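PDB 3C24: putative oxidoreductase from Jannaschia sp., which has no established substrate but probably works as a nicotinamide-dependent oxidoreductase built on a Rossmann-type domain. Local coordinates for residues Gly63-Ala68 with Pro89-Gly94; Ile99-Ala104 with Ile120-His125; Val151-Gln156 with Val182-Leu187. One frame throughout, in Å; residues are numbered along the deposited sequence.

Interaction 1: Gly63-Ala68 with Pro89-Gly94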
# COMPACT_ATOMS: atom_id res chain seq x y z
N GLY A 63 -35.49 28.62 -8.88
CA GLY A 63 -34.92 29.75 -9.60
C GLY A 63 -33.44 29.59 -9.91
O GLY A 63 -32.89 30.20 -10.82
N TRP A 64 -32.81 28.75 -9.11
CA TRP A 64 -31.36 28.54 -9.26
C TRP A 64 -30.99 27.95 -10.59
O TRP A 64 -29.92 28.23 -11.16
CB TRP A 64 -30.85 27.62 -8.17
CG TRP A 64 -31.44 26.28 -8.15
CD1 TRP A 64 -32.51 25.88 -7.44
CD2 TRP A 64 -30.95 25.13 -8.83
NE1 TRP A 64 -32.75 24.56 -7.66
CE2 TRP A 64 -31.79 24.07 -8.50
CE3 TRP A 64 -29.88 24.89 -9.69
CZ2 TRP A 64 -31.61 22.79 -8.99
CZ3 TRP A 64 -29.70 23.62 -10.19
CH2 TRP A 64 -30.55 22.59 -9.84
N ILE A 65 -31.89 27.12 -11.08
CA ILE A 65 -31.65 26.42 -12.34
C ILE A 65 -31.26 27.39 -13.46
O ILE A 65 -30.32 27.13 -14.21
CB ILE A 65 -32.86 25.54 -12.74
CG1 ILE A 65 -33.04 24.41 -11.71
CG2 ILE A 65 -32.68 24.97 -14.11
CD1 ILE A 65 -34.29 23.58 -11.92
N ASP A 66 -31.91 28.55 -13.50
CA ASP A 66 -31.67 29.57 -14.55
C ASP A 66 -30.46 30.40 -14.31
O ASP A 66 -30.09 31.21 -15.14
CB ASP A 66 -32.82 30.58 -14.65
CG ASP A 66 -33.98 30.05 -15.44
OD1 ASP A 66 -34.00 28.84 -15.76
OD2 ASP A 66 -34.88 30.87 -15.74
N GLU A 67 -29.82 30.18 -13.18
CA GLU A 67 -28.63 30.97 -12.83
C GLU A 67 -27.37 30.14 -12.92
O GLU A 67 -26.28 30.66 -13.05
CB GLU A 67 -28.78 31.54 -11.41
CG GLU A 67 -29.92 32.58 -11.29
CD GLU A 67 -30.32 32.90 -9.84
OE1 GLU A 67 -30.27 31.99 -8.98
OE2 GLU A 67 -30.71 34.06 -9.56
N ALA A 68 -27.55 28.83 -12.92
CA ALA A 68 -26.42 27.89 -12.83
C ALA A 68 -25.63 27.72 -14.10
O ALA A 68 -26.16 27.29 -15.13
CB ALA A 68 -26.91 26.50 -12.35
N PRO A 89 -32.87 17.77 -18.50
CA PRO A 89 -33.76 18.47 -19.45
C PRO A 89 -34.18 19.88 -19.03
O PRO A 89 -34.76 20.64 -19.85
CB PRO A 89 -35.01 17.59 -19.48
CG PRO A 89 -34.55 16.25 -19.01
CD PRO A 89 -33.44 16.48 -18.06
N ARG A 90 -33.87 20.21 -17.78
CA ARG A 90 -34.31 21.50 -17.19
C ARG A 90 -33.30 22.64 -17.26
O ARG A 90 -33.65 23.80 -17.12
CB ARG A 90 -34.73 21.29 -15.71
CG ARG A 90 -35.79 20.22 -15.47
CD ARG A 90 -36.12 20.11 -13.94
NE ARG A 90 -36.85 21.30 -13.49
CZ ARG A 90 -37.21 21.55 -12.23
NH1 ARG A 90 -36.91 20.69 -11.27
NH2 ARG A 90 -37.87 22.65 -11.93
N VAL A 91 -32.03 22.29 -17.45
CA VAL A 91 -30.97 23.30 -17.45
C VAL A 91 -30.90 24.09 -18.77
O VAL A 91 -31.39 23.62 -19.79
CB VAL A 91 -29.60 22.70 -17.09
CG1 VAL A 91 -29.66 22.06 -15.66
CG2 VAL A 91 -29.13 21.68 -18.18
N ARG A 92 -30.33 25.28 -18.72
CA ARG A 92 -30.19 26.10 -19.92
C ARG A 92 -29.15 25.49 -20.86
O ARG A 92 -28.22 24.77 -20.41
CB ARG A 92 -29.74 27.53 -19.56
CG ARG A 92 -30.72 28.32 -18.71
CD ARG A 92 -29.99 29.62 -18.25
NE ARG A 92 -28.82 29.36 -17.38
CZ ARG A 92 -27.96 30.29 -17.00
NH1 ARG A 92 -28.10 31.54 -17.40
NH2 ARG A 92 -26.94 29.98 -16.22
N PRO A 93 -29.31 25.70 -22.17
CA PRO A 93 -28.30 25.19 -23.08
C PRO A 93 -26.93 25.68 -22.60
O PRO A 93 -26.79 26.80 -22.14
CB PRO A 93 -28.66 25.89 -24.40
CG PRO A 93 -30.18 26.00 -24.32
CD PRO A 93 -30.44 26.35 -22.88
N GLY A 94 -25.91 24.87 -22.77
CA GLY A 94 -24.55 25.31 -22.39
C GLY A 94 -24.15 25.12 -20.96
O GLY A 94 -22.99 25.36 -20.59
O HOH W 1 -29.04 26.25 -16.29
O HOH W 2 -33.31 26.74 -17.35
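Two irregular loop segments lie side by side, with the CA atoms of I65 and V91 6.0 Å apart. G63 to I65 adopt helical torsions, and E67 N closes the turn on W64 O. Between the backbones a water bridges I65 O and R92 N; a second links D66 OD1 to R90 O. I65 suits the buried middle: its CG1 lies over the face of the W64 ring, CG2 packs 3.4 Å from R90 O, and CD1 sits 3.5 Å above the centre of the R90 guanidinium, whose NH2 makes a salt bridge to D62. R92 bends at chi3 (-63°), laying its guanidinium face over the peptide of D66, with D66 C 3.6 Å above the plane. R92 NH2 then donates to A68 O at 3.0 Å, nearly straight (167°) and in the guanidinium plane, but reaching A68 O from above the plane of that carbonyl. An alanine in place of R92 would probably loosen the two loops, since this bond and the flat cover over D66 would go. The contact joins two helix-to-strand connections at the N-terminal ends of 70-73 and 96-99, inner, neighbouring parallel strands of a Rossmann-type sheet.

Interaction 2: Ile99-Ala104 with Ile120-His125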
# COMPACT_ATOMS: atom_id res chain seq x y z
N ILE A 99 -20.21 15.42 -13.28
CA ILE A 99 -20.32 14.09 -12.64
C ILE A 99 -18.99 13.74 -12.00
O ILE A 99 -17.92 13.99 -12.54
CB ILE A 99 -20.79 12.96 -13.62
CG1 ILE A 99 -21.87 13.42 -14.62
CG2 ILE A 99 -21.31 11.78 -12.84
CD1 ILE A 99 -21.34 13.84 -16.02
N LEU A 100 -19.08 13.17 -10.81
CA LEU A 100 -17.91 12.92 -9.98
C LEU A 100 -17.37 11.49 -10.06
O LEU A 100 -16.57 11.08 -9.20
CB LEU A 100 -18.26 13.27 -8.52
CG LEU A 100 -18.82 14.68 -8.26
CD1 LEU A 100 -19.04 15.02 -6.75
CD2 LEU A 100 -17.92 15.72 -8.93
N ASP A 101 -17.86 10.73 -11.02
CA ASP A 101 -17.48 9.35 -11.22
C ASP A 101 -17.86 8.93 -12.62
O ASP A 101 -18.92 9.30 -13.13
CB ASP A 101 -18.19 8.47 -10.18
CG ASP A 101 -17.61 7.06 -10.11
OD1 ASP A 101 -17.71 6.26 -11.08
OD2 ASP A 101 -17.06 6.72 -9.05
N ALA A 102 -16.97 8.20 -13.27
CA ALA A 102 -17.21 7.75 -14.63
C ALA A 102 -18.21 6.61 -14.78
O ALA A 102 -18.53 6.26 -15.91
CB ALA A 102 -15.88 7.29 -15.32
N ALA A 103 -18.64 6.01 -13.67
CA ALA A 103 -19.51 4.84 -13.78
C ALA A 103 -20.79 5.03 -14.59
O ALA A 103 -21.00 4.35 -15.59
CB ALA A 103 -19.84 4.27 -12.34
N ALA A 104 -21.64 5.96 -14.18
CA ALA A 104 -22.91 6.18 -14.92
C ALA A 104 -22.67 6.61 -16.37
O ALA A 104 -23.26 6.08 -17.30
CB ALA A 104 -23.83 7.18 -14.18
N ILE A 120 -16.67 15.09 -16.43
CA ILE A 120 -16.37 14.05 -15.39
C ILE A 120 -15.08 14.39 -14.69
O ILE A 120 -14.05 14.65 -15.31
CB ILE A 120 -16.30 12.61 -15.94
CG1 ILE A 120 -17.43 12.32 -16.92
CG2 ILE A 120 -16.28 11.65 -14.78
CD1 ILE A 120 -17.24 10.97 -17.64
N GLY A 121 -15.11 14.36 -13.35
CA GLY A 121 -13.90 14.50 -12.55
C GLY A 121 -13.83 13.43 -11.48
O GLY A 121 -14.84 12.87 -11.11
N HIS A 122 -12.61 13.06 -11.10
CA HIS A 122 -12.43 12.13 -9.99
C HIS A 122 -11.09 12.35 -9.34
O HIS A 122 -10.10 12.51 -10.04
CB HIS A 122 -12.53 10.71 -10.50
CG HIS A 122 -12.90 9.75 -9.42
ND1 HIS A 122 -14.21 9.56 -9.02
CD2 HIS A 122 -12.14 9.03 -8.56
CE1 HIS A 122 -14.23 8.69 -8.03
NE2 HIS A 122 -12.99 8.35 -7.73
N PRO A 123 -11.03 12.35 -7.98
CA PRO A 123 -9.75 12.56 -7.33
C PRO A 123 -8.86 11.32 -7.42
O PRO A 123 -9.37 10.20 -7.54
CB PRO A 123 -10.13 12.82 -5.89
CG PRO A 123 -11.49 12.35 -5.72
CD PRO A 123 -12.17 12.32 -7.04
N CYS A 124 -7.55 11.53 -7.38
CA CYS A 124 -6.62 10.40 -7.29
C CYS A 124 -6.52 9.94 -5.83
O CYS A 124 -6.20 8.79 -5.54
CB CYS A 124 -5.21 10.73 -7.79
SG CYS A 124 -5.10 11.02 -9.57
N HIS A 125 -6.82 10.89 -4.96
CA HIS A 125 -6.65 10.84 -3.50
C HIS A 125 -5.16 11.18 -3.16
O HIS A 125 -4.27 10.99 -4.00
CB HIS A 125 -7.03 9.52 -2.86
CG HIS A 125 -8.42 9.15 -3.15
ND1 HIS A 125 -9.50 9.93 -2.78
CD2 HIS A 125 -8.92 8.10 -3.83
CE1 HIS A 125 -10.62 9.35 -3.21
NE2 HIS A 125 -10.29 8.25 -3.86
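Two hydrogen bonds carry the contact. G121 N donates to I99 O at 2.9 Å, almost along the C=O axis, and extends the parallel pairing of strands 96-99 and 117-123. One residue on, the ring of H122 takes over from the backbone: H122 ND1 gives its proton to L100 O at 2.8 Å, close to the ring plane. With CG anti to the backbone N (chi1 -157°), H122 lies alongside D101, pointing the same way; D101 OD2 is 3.6 Å from H122 CE1, the carboxylate plane nearly perpendicular to the ring. I120 CG2 packs 3.8 Å from D101 C and meets the small A102, whose methyl also packs on A188 of helix 184-217. In the next shell, D101 OD1 accepts from A103 N at 2.8 Å, a capping bond that fixes the carboxylate ahead of the turn leading into helix 103-107. E191 takes A102 N and touches H122, P123 CD lies over one ring face, and F227 of the second subunit also packs on H122. With ND1 committed as donor, H122 has a defined orientation, and D101 and E191 beside it would probably favour its protonation; these acids, with D77 close to D101, probably repel one another, offset partly by the amides that bind them and any charge on H122.

Interaction 3: Val151-Gln156 with Val182-Leu187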
# COMPACT_ATOMS: atom_id res chain seq x y z
N VAL A 151 -8.15 13.61 -11.95
CA VAL A 151 -8.34 13.25 -13.37
C VAL A 151 -9.69 13.77 -13.85
O VAL A 151 -10.69 13.71 -13.12
CB VAL A 151 -8.23 11.72 -13.63
CG1 VAL A 151 -6.80 11.23 -13.39
CG2 VAL A 151 -9.27 10.94 -12.78
N CYS A 152 -9.70 14.30 -15.06
CA CYS A 152 -10.90 14.89 -15.64
C CYS A 152 -11.05 14.55 -17.09
O CYS A 152 -10.08 14.42 -17.82
CB CYS A 152 -10.83 16.42 -15.56
SG CYS A 152 -10.62 17.15 -13.91
N ALA A 153 -12.31 14.48 -17.52
CA ALA A 153 -12.66 14.26 -18.89
C ALA A 153 -13.82 15.11 -19.35
O ALA A 153 -14.82 15.28 -18.64
CB ALA A 153 -13.05 12.81 -19.11
N LEU A 154 -13.67 15.67 -20.53
CA LEU A 154 -14.76 16.34 -21.21
C LEU A 154 -15.50 15.26 -21.98
O LEU A 154 -15.01 14.71 -23.00
CB LEU A 154 -14.27 17.43 -22.15
CG LEU A 154 -15.33 18.25 -22.86
CD1 LEU A 154 -16.27 19.03 -21.85
CD2 LEU A 154 -14.62 19.24 -23.82
N MSE A 155 -16.67 14.87 -21.47
CA MSE A 155 -17.45 13.79 -22.10
C MSE A 155 -18.13 14.29 -23.35
O MSE A 155 -18.23 13.60 -24.35
CB MSE A 155 -18.48 13.21 -21.12
CG MSE A 155 -19.41 12.22 -21.76
SE MSE A 155 -20.60 11.58 -20.37
CE MSE A 155 -21.79 10.55 -21.45
N GLN A 156 -18.68 15.48 -23.24
CA GLN A 156 -19.29 16.12 -24.39
C GLN A 156 -19.38 17.61 -24.15
O GLN A 156 -19.44 18.10 -23.02
CB GLN A 156 -20.66 15.52 -24.70
CG GLN A 156 -21.72 15.91 -23.81
CD GLN A 156 -23.10 15.52 -24.34
OE1 GLN A 156 -23.36 14.36 -24.58
NE2 GLN A 156 -24.01 16.50 -24.40
N VAL A 182 -8.07 13.25 -19.50
CA VAL A 182 -8.27 11.96 -20.20
C VAL A 182 -9.60 11.93 -20.95
O VAL A 182 -10.44 12.83 -20.84
CB VAL A 182 -8.25 10.78 -19.23
CG1 VAL A 182 -6.87 10.59 -18.54
CG2 VAL A 182 -9.35 10.91 -18.16
N THR A 183 -9.81 10.86 -21.70
CA THR A 183 -11.11 10.64 -22.34
C THR A 183 -12.03 9.99 -21.35
O THR A 183 -11.59 9.45 -20.32
CB THR A 183 -11.03 9.72 -23.57
OG1 THR A 183 -10.64 8.39 -23.17
CG2 THR A 183 -10.02 10.28 -24.59
N THR A 184 -13.32 9.98 -21.68
CA THR A 184 -14.33 9.33 -20.85
C THR A 184 -13.96 7.86 -20.62
O THR A 184 -13.99 7.37 -19.49
CB THR A 184 -15.72 9.39 -21.49
OG1 THR A 184 -16.05 10.76 -21.69
CG2 THR A 184 -16.82 8.73 -20.60
N GLU A 185 -13.58 7.17 -21.69
CA GLU A 185 -13.23 5.75 -21.56
C GLU A 185 -11.97 5.50 -20.73
O GLU A 185 -11.89 4.57 -19.91
CB GLU A 185 -13.10 5.10 -22.93
CG GLU A 185 -12.81 3.61 -22.83
CD GLU A 185 -12.94 2.90 -24.16
OE1 GLU A 185 -11.95 2.90 -24.94
OE2 GLU A 185 -14.04 2.34 -24.41
N GLN A 186 -10.98 6.36 -20.93
CA GLN A 186 -9.76 6.29 -20.15
C GLN A 186 -10.06 6.50 -18.66
O GLN A 186 -9.54 5.78 -17.79
CB GLN A 186 -8.72 7.30 -20.65
CG GLN A 186 -8.06 6.88 -21.97
CD GLN A 186 -7.17 7.95 -22.52
OE1 GLN A 186 -7.41 9.13 -22.30
NE2 GLN A 186 -6.12 7.55 -23.27
N LEU A 187 -10.95 7.46 -18.34
CA LEU A 187 -11.28 7.71 -16.93
C LEU A 187 -11.96 6.48 -16.34
O LEU A 187 -11.67 6.09 -15.21
CB LEU A 187 -12.19 8.90 -16.77
CG LEU A 187 -11.93 9.75 -15.52
CD1 LEU A 187 -12.76 11.01 -15.63
CD2 LEU A 187 -12.18 9.06 -14.21
O HOH W 3 -11.24 15.18 -22.07
O HOH W 4 -13.59 12.38 -23.73
O HOH W 5 -17.20 11.07 -24.29
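Strand 148-156 meets the N-terminus of the long helix 184-217, which opens with a capping box just after the neighbouring parallel strand 176-181. Direct backbone bonding is confined to one link: V182 N donates to C152 O at 2.9 Å, almost straight (172°), carrying the parallel pairing one step past the regular strand. Beyond it the chains part and waters fill in. One water accepts from L154 N and donates to V182 O, a second joins L154 O to T184 N, and a third joins M155 O to T184 OG1, so the polar backbone at the diverging ends is satisfied in spite of the separation.

The capping bonds are reciprocal. T183 OG1 accepts from Q186 N at 3.0 Å, while Q186 OE1 takes T183 N in its carbonyl plane, on a lone pair; threonine suits the N-cap because its hydroxyl can accept an amide of the first turn, where main-chain acceptors are lacking. Q186 NE2 goes on to Y217 O of the second subunit.

Apolar packing fills the strand-helix interface. L187 spreads its two methyls over two residues of the same strand face, CD2 3.7 Å from V151 CG2 and CD1 3.9 Å from A153 CB. F227 of the second subunit also packs on V151. Elsewhere a polar atom lies against carbon: the side chain of T184 crosses that of M155 obliquely, with T184 OG1 3.4 Å from M155 CA. M155, a selenomethionine in the crystal, is extended and leads its SE away. M155 and Q156 together face Y118 of strand 117-123, a classic beta bulge at the strand's end. The tightest fit is at A153, where a methyl is as much as the space beside the helix start readily takes: A153 CB sits only 3.1 Å from V182 O.

In the fold
Interaction 1 stands apart from the other two, its centre about 22 Å from that of interaction 2 and about 23 Å from that of interaction 3. It is a peripheral, partly exposed contact between connecting loops, where arginines and waters do most of the work. Interactions 2 and 3 lie nearer the middle of the chain, with centres about 9 Å apart, and share one sheet: strands 117-123 and 148-156 are antiparallel neighbours, probably bonded through I120 O to A153 N and H122 N to V151 O. Interaction 3 contains the start of helix 184-217, and side chains of interaction 2 pack on that helix; both reach the second subunit, but interaction 2 gathers histidine and acids, whereas interaction 3 combines aliphatic packing with helix capping.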